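Local coordinates for protein antisigma-factor antagonist, STAS (Rhodobacter sphaeroides, PDB 3OIZ) that probably serves as the STAS domain of a SulP-type membrane transporter of sulfate or similar anions, at residues A[8-13]-A[19-24]; A[67-72]-A[77-82]. All coordinates share one frame; numbering follows the deposited sequence. Where two conformers were deposited one is given.

Interaction 1: residues A[8-13]-A[19-24]; sequences TSELSK and IYRVEG
Ser9 and Tyr20 face each other across two antiparallel strands. CB of Ser9 rests over the Tyr20 ring, 4.0 Å from its centroid, a CH-pi contact. Ser9 OG turns instead to Arg18. Tyr20 packs against Phe38, and its OH bonds to the backbone N of Asp39. Thr8, Glu10, Ile19 and Arg21 lie on the other side of the sheet. A chi1 of 55° turns OG1 of Thr8 toward two waters that link it to Arg21: one is 2.7 Å from NH1 of Arg21, the other 2.9 Å from its carbonyl O. The Arg21 chain runs extended from CG to NE, and Ile19 CG2 lies over one guanidinium face. In one of two deposited positions of Glu10, OE2 lies 2.9 Å from NH1 of Arg21 and also meets NH2. Both bonds of this salt bridge are bent and weak, and the two planes stand 68° apart. The bridge is therefore doubtful as a constant feature. Beneath the side chains Thr8 and Arg21 exchange two backbone hydrogen bonds, as do Glu10 and Ile19. This is a beta hairpin at one edge of the STAS sheet. Strand 5-11 is outermost in the chain, and strand 17-23 lies between it and strand 46-51.

Interaction 2: residues A[67-72]-A[77-82]; sequences MAVLKF and AEVRIV
Val69 meets the strand with both of its methyl groups. CG1 touches CG1 of Val79 at 3.9 Å, and CG2 lies 3.9 Å from CD1 of Ile81. With CG1 anti to the backbone N (chi1 170°), CG1 goes to Val79, and CG2 mainly to Ile81. One turn on, CB of Phe72 presses on CG2 of Val79 at 3.5 Å. The Phe72 ring leads away from strand 78-82 and meets Phe40 and Val47. Ala77 closes the other end: its N donates to the carbonyl O of Phe72 at 3.2 Å, and its CB also packs on that oxygen. This bond ties the residue just before strand 78-82 back to helix 59-74. The helix and strand segments run nearly antiparallel, at 159°, with axes 8.3 Å apart. Outside the contact, strand 78-82 is held by backbone bonds to strand 46-51, and Arg73 bonds to the carbonyl O of Val79. Shortening Val69 to an alanine would probably leave Val79 and Ile81 without their methyl partners and open a gap there. The contacts between side chains are all apolar, which implies that close fit and burial hold the helix on the sheet, with one backbone hydrogen bond bridging the turn.

How the interactions relate
Interaction 1 is a surface contact and interaction 2 a buried one. Their centres are 13 Å apart, and both involve the same four-stranded sheet. Segments 8-13 and 19-24 join two neighbouring strands at one edge. Segments 67-72 and 77-82 join a helix to the strand at the other edge. Strand 46-51 lies between the two halves and pairs with both. The chemistry follows the place: paired backbone bonds, charge and water in interaction 1, branched apolar side chains with a single backbone bond in interaction 2. They meet where CE2 of Tyr20 packs 3.6 Å from CZ of Phe72, so Tyr20, the buried residue of interaction 1, joins the core beneath the helix.

Interaction 1: residues A[8-13]-A[19-24]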
ATOM      1  N   THR A   8      -3.286   4.801  -6.618  1.00 27.46           N
ATOM      2  CA  THR A   8      -4.121   4.403  -7.748  1.00 27.77           C
ATOM      3  C   THR A   8      -3.961   2.915  -7.867  1.00 26.47           C
ATOM      4  O   THR A   8      -3.067   2.332  -7.225  1.00 26.89           O
ATOM      5  CB  THR A   8      -3.657   5.064  -9.068  1.00 27.88           C
ATOM      6  OG1 THR A   8      -2.273   4.769  -9.269  1.00 29.82           O
ATOM      7  CG2 THR A   8      -3.811   6.586  -8.997  1.00 30.54           C
ATOM      8  N   SER A   9      -4.789   2.275  -8.678  1.00 26.07           N
ATOM      9  CA  SER A   9      -4.648   0.816  -8.841  1.00 26.40           C
ATOM     10  C   SER A   9      -5.013   0.378 -10.258  1.00 27.37           C
ATOM     11  O   SER A   9      -5.606   1.163 -11.043  1.00 27.98           O
ATOM     12  CB  SER A   9      -5.456   0.050  -7.776  1.00 27.10           C
ATOM     13  OG  SER A   9      -6.856   0.147  -8.040  1.00 28.00           O
ATOM     14  N   GLU A  10      -4.638  -0.852 -10.613  0.50 27.03           N
ATOM     15  CA  GLU A  10      -4.969  -1.409 -11.922  0.50 28.27           C
ATOM     16  C   GLU A  10      -5.240  -2.873 -11.713  0.50 27.83           C
ATOM     17  O   GLU A  10      -4.466  -3.556 -11.051  0.50 27.62           O
ATOM     18  CB  GLU A  10      -3.822  -1.219 -12.925  0.50 28.81           C
ATOM     19  CG  GLU A  10      -3.640   0.221 -13.370  0.50 30.41           C
ATOM     20  CD  GLU A  10      -2.435   0.449 -14.273  0.50 33.58           C
ATOM     21  OE1 GLU A  10      -2.246   1.593 -14.742  0.50 33.40           O
ATOM     22  OE2 GLU A  10      -1.659  -0.499 -14.493  0.50 35.08           O
ATOM     23  N   LEU A  11      -6.360  -3.347 -12.254  1.00 28.61           N
ATOM     24  CA  LEU A  11      -6.741  -4.755 -12.136  1.00 29.56           C
ATOM     25  C   LEU A  11      -6.310  -5.486 -13.393  1.00 30.70           C
ATOM     26  O   LEU A  11      -6.454  -4.947 -14.510  1.00 31.37           O
ATOM     27  CB  LEU A  11      -8.254  -4.817 -11.977  1.00 30.40           C
ATOM     28  CG  LEU A  11      -8.944  -6.147 -11.765  1.00 30.08           C
ATOM     29  CD1 LEU A  11      -8.655  -6.737 -10.401  1.00 30.27           C
ATOM     30  CD2 LEU A  11     -10.460  -5.983 -12.007  1.00 32.04           C
ATOM     31  N   SER A  12      -5.784  -6.704 -13.222  1.00 31.11           N
ATOM     32  CA  SER A  12      -5.430  -7.567 -14.369  1.00 31.91           C
ATOM     33  C   SER A  12      -6.639  -7.908 -15.235  1.00 33.43           C
ATOM     34  O   SER A  12      -7.795  -7.846 -14.789  1.00 33.06           O
ATOM     35  CB  SER A  12      -4.759  -8.859 -13.869  1.00 32.04           C
ATOM     36  OG  SER A  12      -5.688  -9.612 -13.114  1.00 31.46           O
ATOM     37  N   LYS A  13      -6.380  -8.285 -16.478  1.00 35.07           N
ATOM     38  CA  LYS A  13      -7.475  -8.624 -17.371  1.00 37.10           C
ATOM     39  C   LYS A  13      -8.339  -9.772 -16.833  1.00 38.07           C
ATOM     40  O   LYS A  13      -9.553  -9.778 -17.059  1.00 38.34           O
ATOM     41  CB  LYS A  13      -6.966  -8.964 -18.765  1.00 38.20           C
ATOM     42  CG  LYS A  13      -6.396  -7.768 -19.523  1.00 39.34           C
ATOM     43  CD  LYS A  13      -6.060  -8.185 -20.945  1.00 40.05           C
ATOM     44  CE  LYS A  13      -5.588  -6.994 -21.747  1.00 41.92           C
ATOM     45  NZ  LYS A  13      -6.612  -5.883 -21.774  1.00 38.41           N
ATOM     46  N   ILE A  19      -2.746  -4.311  -8.777  1.00 24.14           N
ATOM     47  CA  ILE A  19      -1.548  -3.581  -8.326  1.00 24.77           C
ATOM     48  C   ILE A  19      -1.952  -2.221  -7.843  1.00 24.13           C
ATOM     49  O   ILE A  19      -2.607  -1.477  -8.573  1.00 25.50           O
ATOM     50  CB  ILE A  19      -0.505  -3.434  -9.460  1.00 26.07           C
ATOM     51  CG1 ILE A  19      -0.183  -4.834 -10.032  1.00 30.72           C
ATOM     52  CG2 ILE A  19       0.725  -2.620  -8.935  1.00 27.85           C
ATOM     53  CD1 ILE A  19       0.626  -4.825 -11.358  1.00 35.92           C
ATOM     54  N   TYR A  20      -1.560  -1.895  -6.609  1.00 22.18           N
ATOM     55  CA  TYR A  20      -1.763  -0.559  -6.061  1.00 22.06           C
ATOM     56  C   TYR A  20      -0.453   0.203  -6.180  1.00 23.04           C
ATOM     57  O   TYR A  20       0.593  -0.323  -5.836  1.00 24.21           O
ATOM     58  CB  TYR A  20      -2.138  -0.686  -4.605  1.00 21.35           C
ATOM     59  CG  TYR A  20      -3.575  -1.071  -4.336  1.00 22.41           C
ATOM     60  CD1 TYR A  20      -4.567  -0.089  -4.210  1.00 22.93           C
ATOM     61  CD2 TYR A  20      -3.961  -2.425  -4.233  1.00 23.09           C
ATOM     62  CE1 TYR A  20      -5.915  -0.448  -3.957  1.00 24.52           C
ATOM     63  CE2 TYR A  20      -5.288  -2.776  -3.978  1.00 22.75           C
ATOM     64  CZ  TYR A  20      -6.256  -1.787  -3.828  1.00 25.15           C
ATOM     65  OH  TYR A  20      -7.575  -2.119  -3.588  1.00 26.80           O
ATOM     66  N   ARG A  21      -0.505   1.451  -6.636  1.00 22.72           N
ATOM     67  CA  ARG A  21       0.682   2.267  -6.796  1.00 23.25           C
ATOM     68  C   ARG A  21       0.537   3.450  -5.842  1.00 22.90           C
ATOM     69  O   ARG A  21      -0.380   4.252  -5.970  1.00 23.88           O
ATOM     70  CB  ARG A  21       0.861   2.712  -8.262  1.00 24.93           C
ATOM     71  CG  ARG A  21       1.274   1.493  -9.144  1.00 27.53           C
ATOM     72  CD  ARG A  21       1.606   1.903 -10.609  1.00 33.01           C
ATOM     73  NE  ARG A  21       1.795   0.695 -11.421  1.00 36.03           N
ATOM     74  CZ  ARG A  21       0.827   0.098 -12.121  1.00 39.34           C
ATOM     75  NH1 ARG A  21      -0.412   0.598 -12.129  1.00 39.22           N
ATOM     76  NH2 ARG A  21       1.082  -1.001 -12.822  1.00 42.03           N
ATOM     77  N   VAL A  22       1.448   3.536  -4.880  1.00 22.16           N
ATOM     78  CA  VAL A  22       1.425   4.599  -3.905  1.00 21.67           C
ATOM     79  C   VAL A  22       2.532   5.604  -4.256  1.00 22.47           C
ATOM     80  O   VAL A  22       3.691   5.221  -4.532  1.00 22.62           O
ATOM     81  CB  VAL A  22       1.721   4.000  -2.498  1.00 22.29           C
ATOM     82  CG1 VAL A  22       1.550   5.068  -1.463  1.00 23.02           C
ATOM     83  CG2 VAL A  22       0.804   2.779  -2.154  1.00 22.39           C
ATOM     84  N   GLU A  23       2.198   6.893  -4.244  0.50 22.59           N
ATOM     85  CA  GLU A  23       3.200   7.951  -4.516  0.50 23.88           C
ATOM     86  C   GLU A  23       3.075   9.103  -3.546  0.50 23.46           C
ATOM     87  O   GLU A  23       1.979   9.408  -3.080  0.50 24.57           O
ATOM     88  CB  GLU A  23       3.100   8.493  -5.943  0.50 25.13           C
ATOM     89  CG  GLU A  23       1.747   9.027  -6.291  0.50 26.94           C
ATOM     90  CD  GLU A  23       1.508  10.485  -5.864  0.50 28.03           C
ATOM     91  OE1 GLU A  23       2.437  11.187  -5.368  0.50 27.58           O
ATOM     92  OE2 GLU A  23       0.351  10.934  -6.021  0.50 30.76           O
ATOM     93  N   GLY A  24       4.203   9.726  -3.215  1.00 23.06           N
ATOM     94  CA  GLY A  24       4.175  10.876  -2.309  1.00 22.51           C
ATOM     95  C   GLY A  24       4.630  10.511  -0.896  1.00 22.02           C
ATOM     96  O   GLY A  24       5.395   9.557  -0.710  1.00 24.80           O
TER
HETATM   97  O   HOH W   1      -0.364   6.538  -7.676  1.00 34.46           O
HETATM   98  O   HOH W   2      -1.825   2.568 -10.917  1.00 44.97           O

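Interaction 2: residues A[67-72]-A[77-82]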
HETATM    1  N   MSE A  67       0.075  -3.484   8.036  1.00 20.48           N
HETATM    2  CA  MSE A  67      -1.318  -3.825   8.311  1.00 22.73           C
HETATM    3  C   MSE A  67      -2.122  -4.016   7.020  1.00 22.22           C
HETATM    4  O   MSE A  67      -2.967  -4.930   6.948  1.00 23.33           O
HETATM    5  CB  MSE A  67      -1.971  -2.777   9.237  1.00 23.92           C
HETATM    6  CG  MSE A  67      -3.406  -3.114   9.649  1.00 27.99           C
HETATM    7 SE   MSE A  67      -3.512  -4.762  10.674  0.75 35.38          SE
HETATM    8  CE  MSE A  67      -2.985  -3.999  12.367  1.00 39.57           C
ATOM      9  N   ALA A  68      -1.874  -3.164   6.008  1.00 20.96           N
ATOM     10  CA  ALA A  68      -2.590  -3.294   4.744  1.00 21.66           C
ATOM     11  C   ALA A  68      -2.207  -4.658   4.139  1.00 20.94           C
ATOM     12  O   ALA A  68      -3.077  -5.416   3.652  1.00 22.93           O
ATOM     13  CB  ALA A  68      -2.212  -2.182   3.797  1.00 22.02           C
ATOM     14  N   VAL A  69      -0.904  -4.967   4.154  1.00 20.31           N
ATOM     15  CA  VAL A  69      -0.441  -6.275   3.686  1.00 20.27           C
ATOM     16  C   VAL A  69      -1.128  -7.431   4.435  1.00 22.01           C
ATOM     17  O   VAL A  69      -1.663  -8.384   3.797  1.00 22.41           O
ATOM     18  CB  VAL A  69       1.089  -6.397   3.803  1.00 20.61           C
ATOM     19  CG1 VAL A  69       1.523  -7.874   3.547  1.00 21.97           C
ATOM     20  CG2 VAL A  69       1.783  -5.418   2.779  1.00 20.55           C
ATOM     21  N   LEU A  70      -1.117  -7.357   5.768  1.00 22.17           N
ATOM     22  CA  LEU A  70      -1.731  -8.403   6.571  1.00 23.17           C
ATOM     23  C   LEU A  70      -3.221  -8.566   6.233  1.00 23.67           C
ATOM     24  O   LEU A  70      -3.696  -9.702   6.089  1.00 24.72           O
ATOM     25  CB  LEU A  70      -1.572  -8.083   8.069  1.00 23.11           C
ATOM     26  CG  LEU A  70      -2.143  -9.119   9.041  1.00 25.72           C
ATOM     27  CD1 LEU A  70      -1.548 -10.510   8.742  1.00 29.99           C
ATOM     28  CD2 LEU A  70      -1.817  -8.711  10.447  1.00 28.30           C
ATOM     29  N   LYS A  71      -3.940  -7.438   6.080  1.00 23.34           N
ATOM     30  CA  LYS A  71      -5.376  -7.500   5.782  1.00 24.67           C
ATOM     31  C   LYS A  71      -5.699  -8.140   4.441  1.00 24.45           C
ATOM     32  O   LYS A  71      -6.673  -8.940   4.352  1.00 26.22           O
ATOM     33  CB  LYS A  71      -6.039  -6.122   5.899  1.00 25.10           C
ATOM     34  CG  LYS A  71      -6.151  -5.683   7.381  1.00 28.24           C
ATOM     35  CD  LYS A  71      -6.648  -4.253   7.551  1.00 33.84           C
ATOM     36  CE  LYS A  71      -8.021  -4.086   7.017  1.00 39.44           C
ATOM     37  NZ  LYS A  71      -8.994  -3.933   8.125  1.00 45.49           N
ATOM     38  N   PHE A  72      -4.905  -7.819   3.410  1.00 23.99           N
ATOM     39  CA  PHE A  72      -5.018  -8.544   2.125  1.00 23.65           C
ATOM     40  C   PHE A  72      -4.711 -10.014   2.260  1.00 24.29           C
ATOM     41  O   PHE A  72      -5.453 -10.847   1.707  1.00 25.42           O
ATOM     42  CB  PHE A  72      -4.131  -7.929   1.046  1.00 23.03           C
ATOM     43  CG  PHE A  72      -4.720  -6.700   0.416  1.00 24.19           C
ATOM     44  CD1 PHE A  72      -5.934  -6.766  -0.290  1.00 25.61           C
ATOM     45  CD2 PHE A  72      -4.051  -5.511   0.475  1.00 23.38           C
ATOM     46  CE1 PHE A  72      -6.450  -5.627  -0.920  1.00 24.82           C
ATOM     47  CE2 PHE A  72      -4.577  -4.353  -0.142  1.00 23.37           C
ATOM     48  CZ  PHE A  72      -5.759  -4.415  -0.830  1.00 25.58           C
ATOM     49  N   ALA A  77      -5.307 -13.336  -0.344  1.00 31.28           N
ATOM     50  CA  ALA A  77      -4.381 -12.954  -1.422  1.00 29.46           C
ATOM     51  C   ALA A  77      -2.937 -13.254  -1.074  1.00 29.24           C
ATOM     52  O   ALA A  77      -2.521 -13.147   0.093  1.00 29.78           O
ATOM     53  CB  ALA A  77      -4.520 -11.447  -1.744  1.00 28.49           C
ATOM     54  N   GLU A  78      -2.161 -13.595  -2.095  1.00 28.37           N
ATOM     55  CA  GLU A  78      -0.697 -13.559  -2.002  1.00 28.28           C
ATOM     56  C   GLU A  78      -0.303 -12.091  -2.208  1.00 26.65           C
ATOM     57  O   GLU A  78      -0.759 -11.478  -3.152  1.00 27.10           O
ATOM     58  CB  GLU A  78      -0.116 -14.403  -3.126  1.00 30.57           C
ATOM     59  CG  GLU A  78       1.339 -14.201  -3.372  1.00 37.73           C
ATOM     60  CD  GLU A  78       1.811 -14.946  -4.611  1.00 46.26           C
ATOM     61  OE1 GLU A  78       1.164 -15.968  -4.967  1.00 49.44           O
ATOM     62  OE2 GLU A  78       2.811 -14.488  -5.234  1.00 51.68           O
ATOM     63  N   VAL A  79       0.503 -11.531  -1.321  1.00 24.27           N
ATOM     64  CA  VAL A  79       0.778 -10.100  -1.366  1.00 23.65           C
ATOM     65  C   VAL A  79       2.273  -9.880  -1.451  1.00 24.70           C
ATOM     66  O   VAL A  79       3.084 -10.549  -0.732  1.00 24.60           O
ATOM     67  CB  VAL A  79       0.248  -9.355  -0.113  1.00 24.03           C
ATOM     68  CG1 VAL A  79       0.507  -7.854  -0.217  1.00 26.98           C
ATOM     69  CG2 VAL A  79      -1.264  -9.637   0.118  1.00 24.37           C
ATOM     70  N   ARG A  80       2.645  -8.966  -2.332  1.00 24.42           N
ATOM     71  CA  ARG A  80       4.037  -8.541  -2.373  1.00 26.87           C
ATOM     72  C   ARG A  80       4.180  -7.035  -2.414  1.00 25.10           C
ATOM     73  O   ARG A  80       3.371  -6.347  -3.054  1.00 24.77           O
ATOM     74  CB  ARG A  80       4.783  -9.170  -3.528  1.00 28.58           C
ATOM     75  CG  ARG A  80       4.340  -8.844  -4.913  1.00 35.56           C
ATOM     76  CD  ARG A  80       5.080  -9.720  -5.948  1.00 44.18           C
ATOM     77  NE  ARG A  80       4.746  -9.368  -7.343  1.00 50.28           N
ATOM     78  CZ  ARG A  80       5.425  -8.488  -8.096  1.00 53.48           C
ATOM     79  NH1 ARG A  80       6.497  -7.856  -7.608  1.00 54.61           N
ATOM     80  NH2 ARG A  80       5.035  -8.238  -9.350  1.00 54.96           N
ATOM     81  N   ILE A  81       5.241  -6.543  -1.780  1.00 25.08           N
ATOM     82  CA  ILE A  81       5.550  -5.128  -1.805  1.00 24.43           C
ATOM     83  C   ILE A  81       6.649  -4.939  -2.845  1.00 24.04           C
ATOM     84  O   ILE A  81       7.597  -5.730  -2.897  1.00 26.02           O
ATOM     85  CB  ILE A  81       6.057  -4.609  -0.437  1.00 23.53           C
ATOM     86  CG1 ILE A  81       4.943  -4.714   0.618  1.00 26.85           C
ATOM     87  CG2 ILE A  81       6.441  -3.127  -0.572  1.00 23.34           C
ATOM     88  CD1 ILE A  81       5.387  -4.255   2.080  1.00 29.77           C
ATOM     89  N   VAL A  82       6.510  -3.914  -3.680  1.00 24.03           N
ATOM     90  CA  VAL A  82       7.553  -3.502  -4.640  1.00 23.87           C
ATOM     91  C   VAL A  82       8.059  -2.151  -4.198  1.00 23.36           C
ATOM     92  O   VAL A  82       7.266  -1.281  -3.816  1.00 23.25           O
ATOM     93  CB  VAL A  82       6.971  -3.364  -6.071  1.00 24.56           C
ATOM     94  CG1 VAL A  82       7.954  -2.659  -7.023  1.00 26.72           C
ATOM     95  CG2 VAL A  82       6.615  -4.743  -6.636  1.00 27.25           C
TER